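Local coordinates for hydrolase, haloacid dehalogenase-like family (PDB 2I6X), which is a predicted hydrolase of the haloacid dehalogenase superfamily whose particular substrate is not established, at residues L16-R21 and G85-S91. Numbering follows the deposited sequence. Where two conformers were deposited one is given.
Sequences LIHLNR and GFLEEIS
A two-stranded antiparallel ribbon, interrupted by a classic beta bulge, joins strand 17-19 to strand 87-90, with His18 set opposite both Glu88 and Glu89. The bulge turns on one carbonyl: His18 O accepts Glu88 N at 2.9 Å. The same His18 O takes Glu89 N in a longer but straighter bond of 3.3 Å. His18 N returns a bond to Glu89 O. Beyond the bulge the register has moved by one residue, and Asn20 N donates to Phe86 O (2.7 Å); at the other end Ser91 N meets Leu16 O almost head-on.

The extra residue sends both glutamates to the side of His18. Glu88 starts with CG anti to its backbone N (chi1 -162°) and bends at chi2, which lays its chain beside the imidazole, CB over one ring face and the carboxylate steeply inclined to the ring. In one of two His18 conformers Glu88 OE2 lies 2.5 Å from His18 ND1, a doubtful approach at a poor angle for a hydrogen bond. Such polar residues suit this partly open side, where Asn195 also touches His18.

Branched apolar residues occupy the other face. Ile17 CG2, anti to the backbone N, fits between Leu87 CB (3.8 Å) and Ile90 CG1, while the CD2 methyls of Leu19 and Leu87 meet alongside. Where the ribbon ends, the Phe86 ring receives Arg21 CA in an off-centre CH-pi contact, 4.1 Å from its centroid, and Leu19 CB lies at its edge.

Asn20 and Ser91, short and polar, weakly N-cap helices 21-30 and 92-101 through Glu23 N and Lys94 N. With helices but no strands between its two halves, the ribbon closes off a helical insertion beside the parallel sheet, consistent with the cap domain and its two linkers in HAD-like hydrolases.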
ATOM      1  N   LEU A  16      -3.173   4.513  -5.571  1.00 61.76           N
ATOM      2  CA  LEU A  16      -4.408   3.943  -6.110  1.00 60.57           C
ATOM      3  C   LEU A  16      -5.607   4.257  -5.214  1.00 61.41           C
ATOM      4  O   LEU A  16      -6.744   4.371  -5.690  1.00 61.20           O
ATOM      5  CB  LEU A  16      -4.247   2.437  -6.293  1.00 59.87           C
ATOM      6  CG  LEU A  16      -3.180   1.927  -7.274  1.00 59.37           C
ATOM      7  CD1 LEU A  16      -2.928   0.402  -7.153  1.00 57.08           C
ATOM      8  CD2 LEU A  16      -3.597   2.285  -8.698  1.00 56.36           C
ATOM      9  N   ILE A  17      -5.366   4.380  -3.908  1.00 61.32           N
ATOM     10  CA  ILE A  17      -6.428   4.756  -2.993  1.00 61.45           C
ATOM     11  C   ILE A  17      -5.986   6.055  -2.346  1.00 61.91           C
ATOM     12  O   ILE A  17      -4.943   6.092  -1.676  1.00 63.54           O
ATOM     13  CB  ILE A  17      -6.662   3.697  -1.858  1.00 61.67           C
ATOM     14  CG1 ILE A  17      -6.858   2.292  -2.427  1.00 60.48           C
ATOM     15  CG2 ILE A  17      -7.827   4.136  -0.903  1.00 61.88           C
ATOM     16  CD1 ILE A  17      -6.999   1.230  -1.346  1.00 61.22           C
ATOM     17  N   HIS A  18      -6.751   7.124  -2.573  0.50 61.94           N
ATOM     18  CA  HIS A  18      -6.533   8.419  -1.919  0.50 61.99           C
ATOM     19  C   HIS A  18      -6.781   8.231  -0.434  0.50 61.80           C
ATOM     20  O   HIS A  18      -7.779   7.607  -0.033  0.50 62.06           O
ATOM     21  CB  HIS A  18      -7.480   9.492  -2.504  0.50 61.90           C
ATOM     22  CG  HIS A  18      -7.375  10.846  -1.853  0.50 63.21           C
ATOM     23  ND1 HIS A  18      -8.330  11.828  -2.020  0.50 65.53           N
ATOM     24  CD2 HIS A  18      -6.431  11.385  -1.045  0.50 65.75           C
ATOM     25  CE1 HIS A  18      -7.979  12.907  -1.342  0.50 66.01           C
ATOM     26  NE2 HIS A  18      -6.832  12.663  -0.737  0.50 65.00           N
ATOM     27  N   LEU A  19      -5.881   8.777   0.371  1.00 61.21           N
ATOM     28  CA  LEU A  19      -5.924   8.601   1.818  1.00 61.09           C
ATOM     29  C   LEU A  19      -6.370   9.832   2.586  1.00 61.53           C
ATOM     30  O   LEU A  19      -6.192  10.960   2.138  1.00 61.30           O
ATOM     31  CB  LEU A  19      -4.536   8.182   2.314  1.00 60.87           C
ATOM     32  CG  LEU A  19      -3.942   6.868   1.783  1.00 61.14           C
ATOM     33  CD1 LEU A  19      -2.524   6.630   2.341  1.00 60.21           C
ATOM     34  CD2 LEU A  19      -4.842   5.663   2.117  1.00 58.97           C
ATOM     35  N   ASN A  20      -6.927   9.603   3.769  1.00 62.04           N
ATOM     36  CA  ASN A  20      -7.391  10.668   4.652  1.00 63.36           C
ATOM     37  C   ASN A  20      -7.042  10.262   6.075  1.00 63.61           C
ATOM     38  O   ASN A  20      -7.840   9.600   6.751  1.00 63.45           O
ATOM     39  CB  ASN A  20      -8.921  10.854   4.493  1.00 64.04           C
ATOM     40  CG  ASN A  20      -9.511  11.976   5.381  1.00 65.70           C
ATOM     41  OD1 ASN A  20      -8.817  12.626   6.168  1.00 66.49           O
ATOM     42  ND2 ASN A  20     -10.822  12.196   5.240  1.00 67.00           N
ATOM     43  N   ARG A  21      -5.852  10.651   6.528  1.00 64.24           N
ATOM     44  CA  ARG A  21      -5.380  10.219   7.845  1.00 65.18           C
ATOM     45  C   ARG A  21      -6.163  10.824   9.011  1.00 64.52           C
ATOM     46  O   ARG A  21      -6.380  10.139   9.999  1.00 64.46           O
ATOM     47  CB  ARG A  21      -3.842  10.332   8.003  1.00 64.69           C
ATOM     48  CG  ARG A  21      -3.251  11.594   8.622  1.00 66.58           C
ATOM     49  CD  ARG A  21      -1.691  11.554   8.572  1.00 67.69           C
ATOM     50  NE  ARG A  21      -1.076  10.945   9.767  1.00 73.30           N
ATOM     51  CZ  ARG A  21      -0.767  11.624  10.884  1.00 75.49           C
ATOM     52  NH1 ARG A  21      -0.196  11.013  11.931  1.00 73.92           N
ATOM     53  NH2 ARG A  21      -1.038  12.930  10.962  1.00 76.28           N
ATOM     54  N   GLY A  85     -11.111   4.284   7.878  1.00 66.32           N
ATOM     55  CA  GLY A  85     -11.310   5.724   7.778  1.00 65.83           C
ATOM     56  C   GLY A  85     -10.255   6.400   6.915  1.00 65.87           C
ATOM     57  O   GLY A  85     -10.496   7.474   6.377  1.00 65.58           O
ATOM     58  N   PHE A  86      -9.076   5.780   6.829  1.00 65.89           N
ATOM     59  CA  PHE A  86      -7.998   6.191   5.935  1.00 66.88           C
ATOM     60  C   PHE A  86      -8.392   6.221   4.456  1.00 66.88           C
ATOM     61  O   PHE A  86      -7.866   7.050   3.707  1.00 66.66           O
ATOM     62  CB  PHE A  86      -6.797   5.231   6.068  1.00 66.94           C
ATOM     63  CG  PHE A  86      -5.648   5.773   6.877  1.00 67.31           C
ATOM     64  CD1 PHE A  86      -4.772   6.696   6.329  1.00 69.06           C
ATOM     65  CD2 PHE A  86      -5.425   5.331   8.186  1.00 69.63           C
ATOM     66  CE1 PHE A  86      -3.663   7.172   7.067  1.00 70.14           C
ATOM     67  CE2 PHE A  86      -4.334   5.817   8.953  1.00 68.76           C
ATOM     68  CZ  PHE A  86      -3.455   6.736   8.390  1.00 69.27           C
ATOM     69  N   LEU A  87      -9.299   5.328   4.039  1.00 66.84           N
ATOM     70  CA  LEU A  87      -9.526   5.107   2.608  1.00 67.58           C
ATOM     71  C   LEU A  87     -10.609   6.033   2.051  1.00 67.90           C
ATOM     72  O   LEU A  87     -11.800   5.717   2.094  1.00 68.49           O
ATOM     73  CB  LEU A  87      -9.811   3.626   2.287  1.00 67.50           C
ATOM     74  CG  LEU A  87      -9.047   2.442   2.907  1.00 67.87           C
ATOM     75  CD1 LEU A  87      -9.253   1.209   2.029  1.00 67.87           C
ATOM     76  CD2 LEU A  87      -7.533   2.659   3.152  1.00 68.62           C
ATOM     77  N   GLU A  88     -10.175   7.176   1.524  1.00 68.02           N
ATOM     78  CA  GLU A  88     -11.085   8.243   1.118  1.00 68.56           C
ATOM     79  C   GLU A  88     -11.634   8.038  -0.289  1.00 68.28           C
ATOM     80  O   GLU A  88     -12.784   8.359  -0.548  1.00 68.43           O
ATOM     81  CB  GLU A  88     -10.396   9.607   1.271  1.00 69.15           C
ATOM     82  CG  GLU A  88     -11.336  10.837   1.301  1.00 71.44           C
ATOM     83  CD  GLU A  88     -11.385  11.537  -0.042  1.00 76.83           C
ATOM     84  OE1 GLU A  88     -12.347  12.313  -0.312  1.00 79.64           O
ATOM     85  OE2 GLU A  88     -10.455  11.298  -0.856  1.00 78.40           O
ATOM     86  N   GLU A  89     -10.816   7.504  -1.197  1.00 68.00           N
ATOM     87  CA  GLU A  89     -11.294   7.078  -2.507  1.00 68.13           C
ATOM     88  C   GLU A  89     -10.499   5.935  -3.122  1.00 66.56           C
ATOM     89  O   GLU A  89      -9.287   6.046  -3.327  1.00 67.60           O
ATOM     90  CB  GLU A  89     -11.352   8.226  -3.524  1.00 68.01           C
ATOM     91  CG  GLU A  89     -11.730   7.671  -4.916  1.00 71.07           C
ATOM     92  CD  GLU A  89     -11.966   8.707  -6.009  1.00 71.58           C
ATOM     93  OE1 GLU A  89     -11.153   9.652  -6.145  1.00 77.01           O
ATOM     94  OE2 GLU A  89     -12.959   8.537  -6.762  1.00 75.18           O
ATOM     95  N   ILE A  90     -11.197   4.855  -3.441  1.00 64.79           N
ATOM     96  CA  ILE A  90     -10.634   3.780  -4.224  1.00 63.36           C
ATOM     97  C   ILE A  90     -10.849   4.135  -5.702  1.00 63.26           C
ATOM     98  O   ILE A  90     -11.981   4.089  -6.217  1.00 62.65           O
ATOM     99  CB  ILE A  90     -11.252   2.434  -3.797  1.00 63.41           C
ATOM    100  CG1 ILE A  90     -11.010   2.222  -2.281  1.00 63.88           C
ATOM    101  CG2 ILE A  90     -10.699   1.301  -4.643  1.00 62.34           C
ATOM    102  CD1 ILE A  90     -11.908   1.195  -1.572  1.00 62.31           C
ATOM    103  N   SER A  91      -9.766   4.546  -6.371  1.00 62.98           N
ATOM    104  CA  SER A  91      -9.845   5.066  -7.744  1.00 62.80           C
ATOM    105  C   SER A  91     -10.217   4.003  -8.775  1.00 62.82           C
ATOM    106  O   SER A  91      -9.368   3.255  -9.250  1.00 62.69           O
ATOM    107  CB  SER A  91      -8.544   5.754  -8.168  1.00 62.57           C
ATOM    108  OG  SER A  91      -8.785   6.542  -9.332  1.00 62.76           O
TER